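Local coordinates for protein phospho-furanose lactonase (Mycoplasma synoviae, PDB 3OVG) that hydrolyses the 5-phosphorylated 1,4-lactones of D-xylonate and L-arabinonate, and also carboxy 1,4-lactones, using two zinc ions per subunit, at residues 52-57 with 293-298; 234-239 with 324-329; 166-171 with 346-351; 225-230 with 261-266. All blocks are in the same frame, centred on the assembly; numbering follows the deposited sequence.

Contact 1: residues 52-57 with 293-298; sequences IKEFKE and FGLAYL
Glu54 reaches from helix 48-60, an outer helix of the phosphotriesterase-family TIM barrel between strands 22-25 and 63-68, to the turn at Gly294 and Leu295 that leads into helix 296-309. From CB the chain runs with CG anti to the backbone N (chi1 -162°), which directs it toward the loop. CG lies against the forked end of Leu295, 3.9 Å from its CD2, so the aliphatic half of the glutamate meets a branched apolar side chain that also touches Ile66 of the barrel wall. A bend at chi2 (71°) then turns the carboxylate, which divides at CD. OE1 takes a hydrogen bond from Asn283 ND2. Leu295 N donates to OE2 over 3.0 Å, arriving on the anti side and 18° out of the carboxylate plane. OE2 also accepts from Arg282 N and from a water, so a carboxylate suits this buried post. Gly294, with no side chain, allows OE2 to come within 3.2 Å of its CA. Glu57, one helical turn on, lays OE1 in loose contact with Ala296 CB, at 4.2 Å, and its OE2 forms a salt bridge with Arg282. The two acids thus hold Arg282 and Asn283, just after substrate-binding Tyr280, consistent with a second-shell role. The same water joins them to the turn: it donates to Glu54 OE2 and Glu57 OE1, and accepts from Ala296 N at 2.9 Å.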
# COMPACT_ATOMS: atom_id res chain seq x y z
N ILE A 52 -30.09 -3.14 -18.83
CA ILE A 52 -31.44 -3.13 -19.39
C ILE A 52 -32.46 -3.67 -18.40
O ILE A 52 -33.53 -3.10 -18.23
CB ILE A 52 -31.46 -3.94 -20.68
CG1 ILE A 52 -30.60 -3.24 -21.76
CG2 ILE A 52 -32.87 -4.17 -21.14
CD1 ILE A 52 -30.45 -4.02 -23.06
N LYS A 53 -32.15 -4.78 -17.73
CA LYS A 53 -33.07 -5.29 -16.71
C LYS A 53 -33.23 -4.28 -15.59
O LYS A 53 -34.31 -4.10 -15.06
CB LYS A 53 -32.58 -6.62 -16.12
CG LYS A 53 -32.45 -7.77 -17.13
CD LYS A 53 -31.66 -8.94 -16.51
CE LYS A 53 -31.61 -10.13 -17.48
NZ LYS A 53 -30.69 -11.23 -17.03
N GLU A 54 -32.15 -3.60 -15.20
CA GLU A 54 -32.28 -2.57 -14.16
C GLU A 54 -33.19 -1.44 -14.65
O GLU A 54 -34.10 -0.99 -13.94
CB GLU A 54 -30.90 -2.04 -13.70
CG GLU A 54 -30.88 -1.29 -12.36
CD GLU A 54 -31.08 -2.21 -11.12
OE1 GLU A 54 -31.21 -3.46 -11.27
OE2 GLU A 54 -31.13 -1.68 -10.00
N PHE A 55 -32.95 -0.97 -15.87
CA PHE A 55 -33.74 0.11 -16.44
C PHE A 55 -35.24 -0.24 -16.44
O PHE A 55 -36.08 0.60 -16.09
CB PHE A 55 -33.26 0.41 -17.87
CG PHE A 55 -33.51 1.84 -18.32
CD1 PHE A 55 -34.69 2.52 -17.98
CD2 PHE A 55 -32.56 2.51 -19.08
CE1 PHE A 55 -34.93 3.83 -18.39
CE2 PHE A 55 -32.78 3.83 -19.51
CZ PHE A 55 -33.97 4.50 -19.15
N LYS A 56 -35.56 -1.49 -16.83
CA LYS A 56 -36.94 -2.01 -16.82
C LYS A 56 -37.56 -1.99 -15.41
O LYS A 56 -38.75 -1.71 -15.24
CB LYS A 56 -37.00 -3.42 -17.41
CG LYS A 56 -36.78 -3.44 -18.95
CD LYS A 56 -36.69 -4.87 -19.54
CE LYS A 56 -36.74 -4.88 -21.08
NZ LYS A 56 -36.32 -6.19 -21.72
N GLU A 57 -36.78 -2.29 -14.38
CA GLU A 57 -37.33 -2.14 -13.03
C GLU A 57 -37.69 -0.67 -12.71
O GLU A 57 -38.72 -0.36 -12.09
CB GLU A 57 -36.38 -2.71 -11.98
CG GLU A 57 -36.36 -4.21 -12.03
CD GLU A 57 -35.37 -4.84 -11.07
OE1 GLU A 57 -35.02 -4.22 -10.04
OE2 GLU A 57 -34.92 -5.98 -11.38
N PHE A 293 -29.33 -3.42 -3.49
CA PHE A 293 -30.39 -2.55 -3.96
C PHE A 293 -29.89 -1.74 -5.13
O PHE A 293 -28.69 -1.52 -5.28
CB PHE A 293 -30.87 -1.60 -2.85
CG PHE A 293 -31.66 -2.30 -1.78
CD1 PHE A 293 -32.85 -2.94 -2.11
CD2 PHE A 293 -31.20 -2.35 -0.49
CE1 PHE A 293 -33.57 -3.63 -1.14
CE2 PHE A 293 -31.92 -3.03 0.50
CZ PHE A 293 -33.10 -3.66 0.17
N GLY A 294 -30.83 -1.28 -5.96
CA GLY A 294 -30.50 -0.44 -7.10
C GLY A 294 -31.54 0.65 -7.35
O GLY A 294 -32.04 1.29 -6.40
N LEU A 295 -31.90 0.84 -8.61
CA LEU A 295 -32.81 1.91 -9.00
C LEU A 295 -34.21 1.76 -8.35
O LEU A 295 -34.80 2.75 -7.97
CB LEU A 295 -32.89 2.02 -10.54
CG LEU A 295 -31.77 2.74 -11.34
CD1 LEU A 295 -30.40 2.51 -10.78
CD2 LEU A 295 -31.79 2.44 -12.87
N ALA A 296 -34.71 0.54 -8.17
CA ALA A 296 -36.05 0.37 -7.62
C ALA A 296 -36.15 0.89 -6.18
O ALA A 296 -37.22 1.30 -5.72
CB ALA A 296 -36.53 -1.10 -7.71
N TYR A 297 -35.02 0.85 -5.48
CA TYR A 297 -34.91 1.36 -4.10
C TYR A 297 -35.44 2.79 -3.97
O TYR A 297 -36.02 3.16 -2.92
CB TYR A 297 -33.46 1.33 -3.64
CG TYR A 297 -33.22 1.66 -2.16
CD1 TYR A 297 -32.84 2.93 -1.78
CD2 TYR A 297 -33.31 0.67 -1.16
CE1 TYR A 297 -32.58 3.24 -0.44
CE2 TYR A 297 -33.06 0.98 0.18
CZ TYR A 297 -32.71 2.28 0.53
OH TYR A 297 -32.43 2.65 1.82
N LEU A 298 -35.24 3.60 -5.02
CA LEU A 298 -35.72 4.98 -5.01
C LEU A 298 -37.21 5.00 -4.64
O LEU A 298 -37.64 5.73 -3.75
CB LEU A 298 -35.48 5.68 -6.35
CG LEU A 298 -36.10 7.08 -6.42
CD1 LEU A 298 -35.43 7.97 -5.39
CD2 LEU A 298 -36.00 7.71 -7.80
O HOH W 1 -33.56 -2.02 -8.97

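Contact 2: residues 234-239 with 324-329; sequences GVTLCF and PKRVLA
Arg326 and Thr236 are joined by one direct hydrogen bond where the last turn of helix 313-327 meets the start of strand 236-239, one of the parallel strands of the TIM barrel, at the strand's N-terminal end. NH2 donates to OG1 over 2.8 Å at 161°, and the hydroxyl oxygen sits at the edge of the guanidinium, only 11° out of its plane. The two side chains approach from opposite directions. Arg326 starts out extended, CG anti to the backbone N, and then bends at chi3 (66°), which swings the guanidinium round to the strand. NH2 has a second acceptor in Lys267 O, so two oxygens hold this nitrogen.

Water supplies the indirect links. One molecule lies 2.8 Å from Thr236 OG1, accepts from Arg326 NH1 over 2.8 Å, and donates to Gly234 O. It thus ties the other terminal nitrogen of the guanidinium to the turn before the strand, where glycine accommodates a positive phi. A long, weak ion pair with Asp210 also involves NH1.

Van der Waals contact is slight: the Val327 CG1 methyl lies 3.5 Å from Thr236 OG1 and 4.1 Å from Thr236 CB, while Val327 also packs on Gln213 of the adjoining strand 212-215. Threonine suits the spot because its beta-branched form fits a strand and its hydroxyl can meet both arginine and water.

The guanidinium, which should stay charged, is solvated by hydroxyl, carbonyl and water oxygens, with Asp210 a distant counter-charge; bonds from NH1 and NH2 should restrict its rotation.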
# COMPACT_ATOMS: atom_id res chain seq x y z
N GLY A 234 -29.75 30.37 -7.46
CA GLY A 234 -30.92 29.90 -8.19
C GLY A 234 -30.67 28.60 -8.92
O GLY A 234 -31.48 28.19 -9.77
N VAL A 235 -29.55 27.94 -8.64
CA VAL A 235 -29.23 26.68 -9.30
C VAL A 235 -30.07 25.58 -8.67
O VAL A 235 -30.85 25.84 -7.75
CB VAL A 235 -27.72 26.32 -9.25
CG1 VAL A 235 -26.88 27.38 -9.99
CG2 VAL A 235 -27.25 26.13 -7.81
N THR A 236 -29.94 24.36 -9.19
CA THR A 236 -30.70 23.20 -8.68
C THR A 236 -29.68 22.20 -8.10
O THR A 236 -28.61 21.95 -8.70
CB THR A 236 -31.56 22.58 -9.82
OG1 THR A 236 -32.52 23.54 -10.26
CG2 THR A 236 -32.26 21.27 -9.41
N LEU A 237 -30.01 21.68 -6.93
CA LEU A 237 -29.19 20.67 -6.27
C LEU A 237 -29.69 19.29 -6.70
O LEU A 237 -30.84 18.97 -6.48
CB LEU A 237 -29.26 20.82 -4.72
CG LEU A 237 -28.91 22.22 -4.19
CD1 LEU A 237 -28.90 22.34 -2.66
CD2 LEU A 237 -27.56 22.71 -4.80
N CYS A 238 -28.83 18.51 -7.35
CA CYS A 238 -29.15 17.12 -7.69
C CYS A 238 -28.62 16.21 -6.60
O CYS A 238 -27.43 15.97 -6.51
CB CYS A 238 -28.55 16.71 -9.04
SG CYS A 238 -28.97 14.99 -9.50
N PHE A 239 -29.50 15.69 -5.75
CA PHE A 239 -29.05 14.81 -4.70
C PHE A 239 -28.94 13.38 -5.15
O PHE A 239 -29.87 12.85 -5.76
CB PHE A 239 -30.03 14.86 -3.51
CG PHE A 239 -30.00 16.14 -2.78
CD1 PHE A 239 -28.90 16.50 -2.01
CD2 PHE A 239 -31.08 17.02 -2.86
CE1 PHE A 239 -28.87 17.70 -1.31
CE2 PHE A 239 -31.05 18.23 -2.18
CZ PHE A 239 -29.94 18.57 -1.40
N PRO A 324 -36.91 18.48 -13.37
CA PRO A 324 -36.09 18.04 -14.52
C PRO A 324 -36.60 18.54 -15.87
O PRO A 324 -35.80 18.77 -16.80
CB PRO A 324 -36.15 16.51 -14.43
CG PRO A 324 -36.55 16.20 -13.02
CD PRO A 324 -37.45 17.35 -12.59
N LYS A 325 -37.93 18.71 -15.98
CA LYS A 325 -38.54 19.24 -17.19
C LYS A 325 -38.00 20.65 -17.46
O LYS A 325 -37.73 21.03 -18.62
CB LYS A 325 -40.07 19.24 -17.04
CG LYS A 325 -40.82 19.84 -18.20
CD LYS A 325 -42.21 19.16 -18.37
CE LYS A 325 -43.27 19.75 -17.48
NZ LYS A 325 -44.08 20.79 -18.21
N ARG A 326 -37.83 21.39 -16.38
CA ARG A 326 -37.22 22.72 -16.40
C ARG A 326 -35.72 22.69 -16.69
O ARG A 326 -35.26 23.30 -17.64
CB ARG A 326 -37.47 23.45 -15.09
CG ARG A 326 -36.76 24.78 -15.01
CD ARG A 326 -37.15 25.58 -13.76
NE ARG A 326 -36.72 24.97 -12.50
CZ ARG A 326 -35.45 24.88 -12.11
NH1 ARG A 326 -34.48 25.33 -12.89
NH2 ARG A 326 -35.14 24.31 -10.94
N VAL A 327 -34.96 21.98 -15.87
CA VAL A 327 -33.51 22.11 -15.91
C VAL A 327 -32.84 21.39 -17.09
O VAL A 327 -31.73 21.75 -17.46
CB VAL A 327 -32.85 21.68 -14.59
CG1 VAL A 327 -33.40 22.50 -13.45
CG2 VAL A 327 -33.08 20.17 -14.32
N LEU A 328 -33.54 20.42 -17.69
CA LEU A 328 -32.98 19.65 -18.81
C LEU A 328 -33.41 20.18 -20.18
O LEU A 328 -32.93 19.69 -21.21
CB LEU A 328 -33.36 18.16 -18.69
CG LEU A 328 -32.79 17.41 -17.47
CD1 LEU A 328 -33.37 15.98 -17.50
CD2 LEU A 328 -31.28 17.34 -17.56
N ALA A 329 -34.31 21.16 -20.20
CA ALA A 329 -34.79 21.73 -21.47
C ALA A 329 -33.69 22.57 -22.11
O ALA A 329 -33.03 23.31 -21.40
CB ALA A 329 -36.04 22.59 -21.21
O HOH W 2 -32.07 25.97 -11.52

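Contact 3: residues 166-171 with 346-351; sequences LELKAL and LELKKE
Two outer helices meet through leucines here: Leu168 on helix 165-181 touches Leu348 on the C-terminal helix 343-351, and brushes Lys349 beside it. Leu168 sends CD2 across to its partner, where it lies 3.6 Å from Leu348 CD2 and equally close to Leu348 CG. One methyl is therefore set against the branch point of the opposing side chain, the two leucines crossing at a slant. Both use nearly the same conformation, with CG anti to the backbone N (chi1 -174° in each), which carries the forks out from their helices until they meet. Leucine suits both positions, since its branch at CG puts methyls at a distance from the backbone where two separate helices can still touch.

Helix 165-181 belongs to the ring of helices around the TIM barrel, following barrel strand 157-160, and helix 343-351 lies outside it as an added layer at the end of the fold. His201 of the neighbouring helix 195-205 packs against both leucines, so the pair covers a seam between three helices.

Lys349 closes one flank of the contact. Its CG passes 4.1 Å from Leu168 CD2, the methylenes serving as apolar cover, and a bend at chi3 (57°) turns the amine toward Glu172 of helix 165-181, with which NZ forms a salt bridge. A lysine can do both because its apolar stem and charged end are well separated. On the far flank the third subunit comes in: Leu348 packs on Gln291 of that subunit, and Glu351 OE1 forms a salt bridge with its Arg282 NH2.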
# COMPACT_ATOMS: atom_id res chain seq x y z
N LEU A 166 -7.59 23.66 -13.56
CA LEU A 166 -8.12 22.88 -14.69
C LEU A 166 -9.64 22.65 -14.61
O LEU A 166 -10.31 22.43 -15.63
CB LEU A 166 -7.38 21.54 -14.85
CG LEU A 166 -6.25 21.53 -15.91
CD1 LEU A 166 -5.64 22.90 -16.25
CD2 LEU A 166 -5.18 20.46 -15.70
N GLU A 167 -10.15 22.69 -13.40
CA GLU A 167 -11.58 22.61 -13.17
C GLU A 167 -12.29 23.95 -13.47
O GLU A 167 -13.44 23.97 -13.90
CB GLU A 167 -11.84 22.12 -11.72
CG GLU A 167 -11.19 20.74 -11.52
CD GLU A 167 -11.18 20.22 -10.08
OE1 GLU A 167 -11.20 21.01 -9.10
OE2 GLU A 167 -11.08 19.00 -9.94
N LEU A 168 -11.62 25.08 -13.20
CA LEU A 168 -12.21 26.35 -13.59
C LEU A 168 -12.22 26.42 -15.12
O LEU A 168 -13.12 26.96 -15.71
CB LEU A 168 -11.44 27.52 -12.97
CG LEU A 168 -12.04 28.91 -13.19
CD1 LEU A 168 -13.46 28.92 -12.67
CD2 LEU A 168 -11.22 30.01 -12.48
N LYS A 169 -11.19 25.87 -15.76
CA LYS A 169 -11.16 25.74 -17.22
C LYS A 169 -12.35 24.90 -17.73
O LYS A 169 -13.02 25.26 -18.69
CB LYS A 169 -9.85 25.08 -17.67
CG LYS A 169 -9.64 25.16 -19.19
CD LYS A 169 -8.20 24.74 -19.57
CE LYS A 169 -8.04 24.73 -21.07
NZ LYS A 169 -6.72 24.17 -21.43
N ALA A 170 -12.62 23.79 -17.05
CA ALA A 170 -13.71 22.92 -17.48
C ALA A 170 -15.05 23.59 -17.19
O ALA A 170 -16.01 23.43 -17.97
CB ALA A 170 -13.62 21.54 -16.79
N LEU A 171 -15.12 24.40 -16.13
CA LEU A 171 -16.35 25.15 -15.86
C LEU A 171 -16.61 26.18 -16.96
O LEU A 171 -17.73 26.37 -17.39
CB LEU A 171 -16.31 25.85 -14.47
CG LEU A 171 -16.43 24.92 -13.25
CD1 LEU A 171 -16.15 25.67 -11.97
CD2 LEU A 171 -17.82 24.31 -13.20
N LEU A 346 -12.87 36.76 -13.72
CA LEU A 346 -11.68 37.19 -14.46
C LEU A 346 -10.47 37.31 -13.55
O LEU A 346 -9.34 36.93 -13.91
CB LEU A 346 -11.95 38.53 -15.14
CG LEU A 346 -12.89 38.47 -16.33
CD1 LEU A 346 -13.09 39.87 -16.95
CD2 LEU A 346 -12.39 37.45 -17.36
N GLU A 347 -10.70 37.82 -12.35
CA GLU A 347 -9.60 37.93 -11.41
C GLU A 347 -9.15 36.55 -10.89
O GLU A 347 -7.96 36.33 -10.68
CB GLU A 347 -9.98 38.86 -10.27
CG GLU A 347 -8.78 39.27 -9.44
CD GLU A 347 -7.89 40.25 -10.17
OE1 GLU A 347 -8.32 40.76 -11.23
OE2 GLU A 347 -6.77 40.52 -9.67
N LEU A 348 -10.08 35.61 -10.69
CA LEU A 348 -9.72 34.24 -10.33
C LEU A 348 -8.89 33.57 -11.45
O LEU A 348 -7.93 32.88 -11.19
CB LEU A 348 -10.95 33.40 -9.98
CG LEU A 348 -10.68 31.97 -9.45
CD1 LEU A 348 -9.76 31.99 -8.21
CD2 LEU A 348 -11.98 31.19 -9.17
N LYS A 349 -9.25 33.81 -12.71
CA LYS A 349 -8.53 33.20 -13.81
C LYS A 349 -7.08 33.70 -13.80
O LYS A 349 -6.13 32.95 -14.05
CB LYS A 349 -9.22 33.51 -15.16
CG LYS A 349 -10.51 32.68 -15.45
CD LYS A 349 -11.05 32.97 -16.87
CE LYS A 349 -9.97 32.69 -17.94
NZ LYS A 349 -10.45 32.71 -19.37
N LYS A 350 -6.93 34.99 -13.51
CA LYS A 350 -5.61 35.60 -13.44
C LYS A 350 -4.80 34.96 -12.30
O LYS A 350 -3.65 34.53 -12.50
CB LYS A 350 -5.73 37.12 -13.27
CG LYS A 350 -4.39 37.84 -13.16
CD LYS A 350 -4.56 39.26 -12.61
CE LYS A 350 -3.21 39.96 -12.36
NZ LYS A 350 -3.35 41.22 -11.55
N GLU A 351 -5.41 34.88 -11.11
CA GLU A 351 -4.79 34.22 -9.96
C GLU A 351 -4.35 32.76 -10.20
O GLU A 351 -3.33 32.31 -9.67
CB GLU A 351 -5.73 34.28 -8.75
CG GLU A 351 -5.85 35.65 -8.14
CD GLU A 351 -6.34 35.58 -6.72
OE1 GLU A 351 -7.33 34.84 -6.47
OE2 GLU A 351 -5.74 36.25 -5.85

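Contact 4: residues 225-230 with 261-266; sequences YYEKVI and VDKGLQ
Leu265 fills the close part of this contact, inserting CD1 between Glu227 and Ile230 of helix 223-233. That methyl lies about equally far, 4.0 Å, from Glu227 CA, Glu227 CG and Ile230 CG2, so it sits on the helix surface between residues nearly one turn apart. Leu265 CD2 also touches Ile230 CG2, and the side chain crosses that of Glu227 at about a right angle. The branched isoleucine offers a broad apolar flank, and the stem of the glutamate completes it.

Beyond the stem the contact becomes looser and more polar. Lys263, exposed at the rim, is bent at chi2, chi3 and chi4 and curls over Glu227 OE2, yet the nearest approach is made by carbon: CE is 3.1 Å from OE2, whereas NZ remains 4.1 Å away, beyond salt-bridge range. The opposite charges may still attract weakly. The carboxylate is held by other partners, OE2 by a salt bridge with Lys231 and OE1 by a hydrogen bond with Tyr259 OH. On the outside, Gln308 of the third subunit packs against Glu227.

The turn between the loose and tight parts is a Schellman motif ending helix 250-262. Gly264, with its positive phi (89°), lets the chain reverse there, and its N bonds to Val261 O over 2.8 Å. Leu265 just after it touches Leu260 as well, the hydrophobic contact that commonly accompanies this motif.

Helices 223-233 and 250-262 are successive outer helices of the barrel, linked through strand 236-239, whose Leu237 packs against Ile230.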
# COMPACT_ATOMS: atom_id res chain seq x y z
N TYR A 225 -26.21 25.61 4.23
CA TYR A 225 -25.44 25.71 3.00
C TYR A 225 -26.33 25.43 1.79
O TYR A 225 -26.24 26.13 0.80
CB TYR A 225 -24.24 24.74 3.06
CG TYR A 225 -23.25 24.87 1.89
CD1 TYR A 225 -22.63 26.09 1.62
CD2 TYR A 225 -22.93 23.77 1.09
CE1 TYR A 225 -21.73 26.22 0.55
CE2 TYR A 225 -22.04 23.88 0.03
CZ TYR A 225 -21.43 25.11 -0.23
OH TYR A 225 -20.52 25.22 -1.27
N TYR A 226 -27.18 24.40 1.87
CA TYR A 226 -28.05 24.03 0.75
C TYR A 226 -28.91 25.25 0.40
O TYR A 226 -29.07 25.66 -0.77
CB TYR A 226 -29.01 22.88 1.14
CG TYR A 226 -28.38 21.53 1.34
CD1 TYR A 226 -27.06 21.29 1.00
CD2 TYR A 226 -29.14 20.46 1.84
CE1 TYR A 226 -26.50 20.02 1.19
CE2 TYR A 226 -28.59 19.21 2.03
CZ TYR A 226 -27.28 18.99 1.70
OH TYR A 226 -26.75 17.73 1.87
N GLU A 227 -29.46 25.82 1.45
CA GLU A 227 -30.38 26.91 1.33
C GLU A 227 -29.68 28.15 0.75
O GLU A 227 -30.23 28.83 -0.14
CB GLU A 227 -31.00 27.19 2.71
CG GLU A 227 -31.83 28.43 2.73
CD GLU A 227 -32.44 28.65 4.13
OE1 GLU A 227 -31.83 28.20 5.12
OE2 GLU A 227 -33.52 29.28 4.19
N LYS A 228 -28.47 28.41 1.25
CA LYS A 228 -27.63 29.53 0.80
C LYS A 228 -27.36 29.44 -0.70
O LYS A 228 -27.47 30.44 -1.44
CB LYS A 228 -26.29 29.54 1.55
CG LYS A 228 -25.38 30.77 1.22
CD LYS A 228 -24.01 30.66 1.93
CE LYS A 228 -23.14 31.92 1.82
NZ LYS A 228 -23.87 33.16 2.24
N VAL A 229 -26.99 28.25 -1.14
CA VAL A 229 -26.61 28.05 -2.54
C VAL A 229 -27.81 28.31 -3.44
O VAL A 229 -27.73 29.10 -4.37
CB VAL A 229 -26.10 26.63 -2.81
CG1 VAL A 229 -25.91 26.43 -4.31
CG2 VAL A 229 -24.80 26.39 -2.05
N ILE A 230 -28.92 27.67 -3.13
CA ILE A 230 -30.13 27.87 -3.90
C ILE A 230 -30.57 29.34 -3.94
O ILE A 230 -30.81 29.90 -5.03
CB ILE A 230 -31.27 26.95 -3.42
CG1 ILE A 230 -30.91 25.49 -3.73
CG2 ILE A 230 -32.59 27.36 -4.06
CD1 ILE A 230 -31.71 24.46 -2.98
N VAL A 261 -37.79 22.05 1.38
CA VAL A 261 -39.17 22.18 0.90
C VAL A 261 -39.94 23.16 1.80
O VAL A 261 -40.64 24.04 1.31
CB VAL A 261 -39.89 20.79 0.77
CG1 VAL A 261 -41.37 20.95 0.43
CG2 VAL A 261 -39.23 19.94 -0.32
N ASP A 262 -39.79 23.02 3.11
CA ASP A 262 -40.46 23.95 4.04
C ASP A 262 -40.02 25.42 3.80
O ASP A 262 -40.81 26.35 3.98
CB ASP A 262 -40.19 23.53 5.48
CG ASP A 262 -40.96 22.25 5.89
OD1 ASP A 262 -41.71 21.70 5.05
OD2 ASP A 262 -40.81 21.80 7.05
N LYS A 263 -38.77 25.62 3.39
CA LYS A 263 -38.26 26.95 3.09
C LYS A 263 -38.70 27.43 1.72
O LYS A 263 -38.36 28.55 1.31
CB LYS A 263 -36.74 27.01 3.21
CG LYS A 263 -36.23 26.63 4.58
CD LYS A 263 -36.81 27.53 5.73
CE LYS A 263 -35.93 28.74 6.02
NZ LYS A 263 -35.98 29.13 7.50
N GLY A 264 -39.45 26.59 1.01
CA GLY A 264 -40.08 27.03 -0.24
C GLY A 264 -39.18 26.80 -1.44
O GLY A 264 -39.37 27.39 -2.49
N LEU A 265 -38.24 25.89 -1.28
CA LEU A 265 -37.23 25.68 -2.30
C LEU A 265 -37.45 24.39 -3.11
O LEU A 265 -36.51 23.90 -3.78
CB LEU A 265 -35.84 25.68 -1.63
CG LEU A 265 -35.45 26.95 -0.82
CD1 LEU A 265 -33.98 26.91 -0.33
CD2 LEU A 265 -35.68 28.22 -1.66
N GLN A 266 -38.66 23.84 -3.07
CA GLN A 266 -38.90 22.55 -3.73
C GLN A 266 -38.67 22.53 -5.26
O GLN A 266 -38.48 21.46 -5.85
CB GLN A 266 -40.31 22.05 -3.47
CG GLN A 266 -41.40 22.86 -4.18
CD GLN A 266 -42.76 22.52 -3.62
OE1 GLN A 266 -43.01 22.76 -2.43
NE2 GLN A 266 -43.62 21.91 -4.44

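Contact 2 lies deepest, its centre about 10 Å from the chain's centre, and joins strand to helix by a charged hydrogen bond and water; the centres of the others lie about 18 to 21 Å from it, among the helices round the barrel. Contacts 2 and 4 touch and share the run from helix 223-233 to strand 236-239, with Leu237 CD1 3.5 Å from Ile230 CD1. Contact 1, also buried, relies on carboxylates and a water, whereas contact 3 rests on two leucines and contact 4 on a leucine set against an isoleucine and a glutamate stem, each with a lysine at its margin. Both border the third subunit, whose Arg282 meets Glu351; the chain's own Arg282 pairs with Glu57 of contact 1.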